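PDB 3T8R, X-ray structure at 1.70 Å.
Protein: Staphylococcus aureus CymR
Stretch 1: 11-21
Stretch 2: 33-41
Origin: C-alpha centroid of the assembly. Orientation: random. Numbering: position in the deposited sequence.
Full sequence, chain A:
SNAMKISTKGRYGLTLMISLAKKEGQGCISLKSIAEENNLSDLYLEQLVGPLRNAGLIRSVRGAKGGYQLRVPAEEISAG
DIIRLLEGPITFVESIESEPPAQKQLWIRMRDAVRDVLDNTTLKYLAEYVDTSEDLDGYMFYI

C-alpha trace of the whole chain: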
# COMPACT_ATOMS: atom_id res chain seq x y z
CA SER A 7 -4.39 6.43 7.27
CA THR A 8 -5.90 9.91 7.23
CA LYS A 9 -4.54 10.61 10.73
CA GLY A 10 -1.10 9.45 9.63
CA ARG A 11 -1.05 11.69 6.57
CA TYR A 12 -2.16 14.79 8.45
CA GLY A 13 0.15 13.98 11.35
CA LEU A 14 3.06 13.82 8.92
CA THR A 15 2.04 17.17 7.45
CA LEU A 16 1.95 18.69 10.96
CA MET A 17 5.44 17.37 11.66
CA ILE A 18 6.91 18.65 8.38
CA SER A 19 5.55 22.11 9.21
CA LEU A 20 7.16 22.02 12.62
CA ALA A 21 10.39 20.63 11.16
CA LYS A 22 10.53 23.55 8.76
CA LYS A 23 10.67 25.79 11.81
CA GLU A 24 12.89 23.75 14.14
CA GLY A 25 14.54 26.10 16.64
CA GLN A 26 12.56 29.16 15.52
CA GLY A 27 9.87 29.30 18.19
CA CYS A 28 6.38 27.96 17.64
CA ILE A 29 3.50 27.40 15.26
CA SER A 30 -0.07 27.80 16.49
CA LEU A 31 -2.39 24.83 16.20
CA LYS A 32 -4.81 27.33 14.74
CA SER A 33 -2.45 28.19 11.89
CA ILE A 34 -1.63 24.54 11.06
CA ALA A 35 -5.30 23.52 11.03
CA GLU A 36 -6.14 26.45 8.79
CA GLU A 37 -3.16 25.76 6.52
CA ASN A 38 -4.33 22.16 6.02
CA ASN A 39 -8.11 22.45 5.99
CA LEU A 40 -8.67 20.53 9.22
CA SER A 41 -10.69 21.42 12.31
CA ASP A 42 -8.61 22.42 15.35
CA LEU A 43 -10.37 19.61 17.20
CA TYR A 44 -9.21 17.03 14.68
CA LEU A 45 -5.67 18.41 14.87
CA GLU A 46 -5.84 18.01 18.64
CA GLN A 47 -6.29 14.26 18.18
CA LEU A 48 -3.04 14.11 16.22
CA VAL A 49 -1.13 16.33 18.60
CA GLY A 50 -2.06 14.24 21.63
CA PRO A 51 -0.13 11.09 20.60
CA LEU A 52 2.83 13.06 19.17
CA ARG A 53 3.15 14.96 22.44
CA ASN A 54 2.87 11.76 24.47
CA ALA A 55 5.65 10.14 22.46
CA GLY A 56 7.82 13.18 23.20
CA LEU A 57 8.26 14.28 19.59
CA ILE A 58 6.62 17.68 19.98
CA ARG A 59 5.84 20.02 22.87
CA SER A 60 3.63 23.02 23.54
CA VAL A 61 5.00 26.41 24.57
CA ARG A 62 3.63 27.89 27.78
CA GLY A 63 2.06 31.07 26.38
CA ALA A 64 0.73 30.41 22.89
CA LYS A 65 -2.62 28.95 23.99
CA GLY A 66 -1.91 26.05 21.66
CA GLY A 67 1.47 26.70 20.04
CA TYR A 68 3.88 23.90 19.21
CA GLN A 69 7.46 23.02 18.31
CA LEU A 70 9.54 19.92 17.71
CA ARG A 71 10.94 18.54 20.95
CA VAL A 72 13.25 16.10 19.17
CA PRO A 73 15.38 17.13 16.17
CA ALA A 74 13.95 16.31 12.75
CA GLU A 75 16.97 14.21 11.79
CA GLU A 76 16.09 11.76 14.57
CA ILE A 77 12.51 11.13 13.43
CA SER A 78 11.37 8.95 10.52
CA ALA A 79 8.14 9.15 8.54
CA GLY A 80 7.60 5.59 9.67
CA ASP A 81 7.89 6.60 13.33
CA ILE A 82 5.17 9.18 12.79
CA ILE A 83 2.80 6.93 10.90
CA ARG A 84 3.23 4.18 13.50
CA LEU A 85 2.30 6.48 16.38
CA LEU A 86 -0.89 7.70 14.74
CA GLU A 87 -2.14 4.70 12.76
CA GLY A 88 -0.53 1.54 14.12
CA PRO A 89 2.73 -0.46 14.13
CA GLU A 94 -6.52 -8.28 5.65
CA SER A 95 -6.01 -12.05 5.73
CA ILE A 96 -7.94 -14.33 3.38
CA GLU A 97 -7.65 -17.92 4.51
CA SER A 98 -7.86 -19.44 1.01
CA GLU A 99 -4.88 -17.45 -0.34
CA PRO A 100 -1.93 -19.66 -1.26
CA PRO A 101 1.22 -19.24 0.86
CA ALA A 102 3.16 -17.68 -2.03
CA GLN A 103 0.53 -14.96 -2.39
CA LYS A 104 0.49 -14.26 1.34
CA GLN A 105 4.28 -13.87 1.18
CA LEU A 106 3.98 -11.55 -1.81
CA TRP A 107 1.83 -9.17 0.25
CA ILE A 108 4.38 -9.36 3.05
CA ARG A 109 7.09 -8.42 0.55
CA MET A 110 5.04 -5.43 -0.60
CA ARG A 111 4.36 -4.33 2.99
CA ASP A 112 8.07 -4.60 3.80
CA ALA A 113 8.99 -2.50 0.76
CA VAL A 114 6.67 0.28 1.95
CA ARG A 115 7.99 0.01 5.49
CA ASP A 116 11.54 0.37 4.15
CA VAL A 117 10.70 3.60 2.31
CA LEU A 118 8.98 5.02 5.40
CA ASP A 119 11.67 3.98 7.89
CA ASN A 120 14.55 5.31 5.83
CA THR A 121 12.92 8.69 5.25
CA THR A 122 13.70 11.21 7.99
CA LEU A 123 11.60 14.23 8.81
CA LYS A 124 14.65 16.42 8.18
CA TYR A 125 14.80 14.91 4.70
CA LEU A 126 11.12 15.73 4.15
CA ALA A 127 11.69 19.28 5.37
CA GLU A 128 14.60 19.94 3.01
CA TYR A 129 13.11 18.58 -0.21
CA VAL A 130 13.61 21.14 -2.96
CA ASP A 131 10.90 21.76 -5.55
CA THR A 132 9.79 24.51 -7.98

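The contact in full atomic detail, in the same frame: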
# COMPACT_ATOMS: atom_id res chain seq x y z
N ARG A 11 -1.39 10.67 7.55
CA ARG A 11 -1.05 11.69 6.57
C ARG A 11 -1.03 13.08 7.17
O ARG A 11 -0.07 13.84 6.99
CB ARG A 11 -2.02 11.65 5.39
CG ARG A 11 -1.92 10.36 4.61
CD ARG A 11 -2.91 10.33 3.44
NE ARG A 11 -2.51 11.22 2.36
CZ ARG A 11 -3.14 11.27 1.19
NH1 ARG A 11 -4.18 10.49 0.99
NH2 ARG A 11 -2.73 12.10 0.24
N TYR A 12 -2.09 13.44 7.88
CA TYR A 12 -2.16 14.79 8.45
C TYR A 12 -1.14 14.98 9.57
O TYR A 12 -0.59 16.05 9.72
CB TYR A 12 -3.57 15.15 8.89
CG TYR A 12 -4.47 15.45 7.71
CD1 TYR A 12 -4.26 16.58 6.93
CD2 TYR A 12 -5.51 14.60 7.37
CE1 TYR A 12 -5.07 16.86 5.84
CE2 TYR A 12 -6.33 14.87 6.28
CZ TYR A 12 -6.10 16.01 5.52
OH TYR A 12 -6.91 16.30 4.44
N GLY A 13 -0.88 13.92 10.33
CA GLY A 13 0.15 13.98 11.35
C GLY A 13 1.52 14.28 10.76
O GLY A 13 2.29 15.08 11.30
N LEU A 14 1.81 13.62 9.63
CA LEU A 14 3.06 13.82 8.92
C LEU A 14 3.17 15.25 8.44
O LEU A 14 4.21 15.88 8.58
CB LEU A 14 3.15 12.86 7.73
CG LEU A 14 4.39 11.99 7.57
CD1 LEU A 14 4.52 11.56 6.11
CD2 LEU A 14 5.67 12.65 8.08
N THR A 15 2.07 15.77 7.88
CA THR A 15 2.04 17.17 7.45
C THR A 15 2.31 18.15 8.60
O THR A 15 3.07 19.10 8.43
CB THR A 15 0.70 17.53 6.75
OG1 THR A 15 0.52 16.68 5.61
CG2 THR A 15 0.74 18.98 6.27
N LEU A 16 1.69 17.91 9.75
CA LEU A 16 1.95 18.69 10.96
C LEU A 16 3.45 18.70 11.27
O LEU A 16 4.07 19.75 11.48
CB LEU A 16 1.16 18.08 12.13
CG LEU A 16 0.94 18.81 13.47
CD1 LEU A 16 1.06 17.83 14.63
CD2 LEU A 16 1.86 19.98 13.66
N MET A 17 4.05 17.52 11.27
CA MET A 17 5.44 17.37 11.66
C MET A 17 6.40 18.04 10.67
O MET A 17 7.41 18.61 11.07
CB MET A 17 5.77 15.89 11.86
CG MET A 17 5.00 15.27 13.02
SD MET A 17 5.52 15.95 14.60
CE MET A 17 7.18 15.31 14.71
N ILE A 18 6.08 17.99 9.38
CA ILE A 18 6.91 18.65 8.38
C ILE A 18 6.88 20.16 8.60
O ILE A 18 7.91 20.82 8.53
CB ILE A 18 6.46 18.28 6.94
CG1 ILE A 18 6.72 16.80 6.69
CG2 ILE A 18 7.19 19.12 5.93
CD1 ILE A 18 5.98 16.23 5.47
N SER A 19 5.70 20.69 8.89
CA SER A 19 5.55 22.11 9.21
C SER A 19 6.43 22.51 10.39
O SER A 19 7.15 23.51 10.35
CB SER A 19 4.09 22.43 9.53
OG SER A 19 3.37 22.68 8.34
N LEU A 20 6.37 21.72 11.45
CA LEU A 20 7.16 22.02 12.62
C LEU A 20 8.65 21.86 12.34
O LEU A 20 9.48 22.61 12.86
CB LEU A 20 6.74 21.13 13.81
CG LEU A 20 5.35 21.35 14.40
CD1 LEU A 20 5.11 20.32 15.49
CD2 LEU A 20 5.24 22.75 15.00
N ALA A 21 9.00 20.88 11.50
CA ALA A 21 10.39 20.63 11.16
C ALA A 21 10.94 21.81 10.37
O ALA A 21 12.11 22.17 10.51
CB ALA A 21 10.53 19.32 10.38
N SER A 33 -3.02 27.93 13.21
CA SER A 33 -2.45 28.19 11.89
C SER A 33 -2.24 26.89 11.08
O SER A 33 -2.49 26.86 9.89
CB SER A 33 -1.17 29.02 11.98
OG SER A 33 -0.03 28.21 12.18
N ILE A 34 -1.80 25.82 11.74
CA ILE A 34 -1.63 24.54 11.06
C ILE A 34 -2.95 23.97 10.56
O ILE A 34 -3.05 23.50 9.42
CB ILE A 34 -0.93 23.51 11.97
CG1 ILE A 34 0.48 23.98 12.32
CG2 ILE A 34 -0.85 22.15 11.28
CD1 ILE A 34 1.07 23.34 13.56
N ALA A 35 -3.98 24.02 11.40
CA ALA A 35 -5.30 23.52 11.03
C ALA A 35 -5.82 24.29 9.82
O ALA A 35 -6.31 23.71 8.86
CB ALA A 35 -6.28 23.65 12.19
N GLU A 36 -5.70 25.61 9.88
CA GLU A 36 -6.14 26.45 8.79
C GLU A 36 -5.35 26.14 7.53
O GLU A 36 -5.94 25.95 6.47
CB GLU A 36 -6.05 27.93 9.16
CG GLU A 36 -7.27 28.42 9.93
CD GLU A 36 -7.07 29.74 10.65
OE1 GLU A 36 -5.95 30.30 10.58
OE2 GLU A 36 -8.03 30.20 11.29
N GLU A 37 -4.03 26.05 7.67
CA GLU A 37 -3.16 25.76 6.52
C GLU A 37 -3.50 24.45 5.82
O GLU A 37 -3.25 24.30 4.62
CB GLU A 37 -1.70 25.74 6.95
CG GLU A 37 -1.13 27.10 7.33
CD GLU A 37 0.35 27.04 7.59
OE1 GLU A 37 0.93 25.94 7.44
OE2 GLU A 37 0.94 28.08 7.95
N ASN A 38 -4.08 23.50 6.55
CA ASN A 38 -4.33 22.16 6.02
C ASN A 38 -5.80 21.73 5.94
O ASN A 38 -6.11 20.56 5.71
CB ASN A 38 -3.53 21.14 6.83
CG ASN A 38 -2.05 21.34 6.67
OD1 ASN A 38 -1.39 21.89 7.55
ND2 ASN A 38 -1.52 20.93 5.53
N ASN A 39 -6.69 22.70 6.10
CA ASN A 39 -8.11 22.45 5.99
C ASN A 39 -8.62 21.37 6.93
O ASN A 39 -9.34 20.47 6.53
CB ASN A 39 -8.47 22.07 4.55
CG ASN A 39 -9.91 22.35 4.22
OD1 ASN A 39 -10.54 23.18 4.88
ND2 ASN A 39 -10.44 21.68 3.20
N LEU A 40 -8.24 21.47 8.20
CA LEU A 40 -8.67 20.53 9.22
C LEU A 40 -9.28 21.35 10.35
O LEU A 40 -8.89 22.48 10.56
CB LEU A 40 -7.46 19.82 9.82
CG LEU A 40 -6.48 19.10 8.92
CD1 LEU A 40 -5.24 18.71 9.72
CD2 LEU A 40 -7.15 17.89 8.35
N SER A 41 -10.22 20.77 11.08
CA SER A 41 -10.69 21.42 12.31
C SER A 41 -9.59 21.38 13.37
O SER A 41 -8.78 20.45 13.39
CB SER A 41 -11.96 20.76 12.84
OG SER A 41 -11.72 19.47 13.35
O HOH W 1 -6.50 18.85 3.46

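Residues 11-21 lie within one helix, which begins earlier in the chain. Its backbone bonds follow the i to i+4 pattern, as in Leu-16 N to Tyr-12 O at 2.9 Å. The second stretch is helix through Glu-37, in a helix that begins earlier in the chain, and then passes into a turn that stays against the first helix. Asn-38 is the first residue to leave helical phi/psi. Asn-39 takes positive phi and psi (57°/48°), and Leu-40 N reaches back to Ala-35 O at 3.0 Å, which ties the turn to the helix.

The two helix axes come within 10.8 Å at an angle of 123°, so they run neither parallel nor fully antiparallel. The backbones are nearest at Leu-16 and Ile-34, with their CA atoms 6.9 Å apart. The contact is modest, burying 360 Å² in total. No direct hydrogen bond joins the stretches; apolar packing and one water link them.

Ile-34 points toward the first helix and has the largest covered area in the contact. Its CD1 packs against Leu-16 CD2 at 3.5 Å and more loosely against Leu-20 CD2 at 4.5 Å. The CA-to-CB bonds of Leu-16 and Leu-20 point sideways relative to the second stretch, but the ends of both side chains come nearer to it.

At the other end, Leu-40 covers a face of the Tyr-12 ring. Leu-40 CD2 lies 3.3 Å from the ring centroid and 9° off the normal, so the methyl meets the pi cloud in a CH-pi contact. The tyrosine hydroxyl is served by water: Tyr-12 OH is 2.8 Å from water 1, which donates to Asn-38 O at 2.9 Å. This bridge connects the helix to the carbonyl at the start of the turn.

Thr-15 points toward Asn-38 and packs against its side chain. Ser-19 OG and Glu-37 OE1 are 4.2 Å apart, too far for a hydrogen bond.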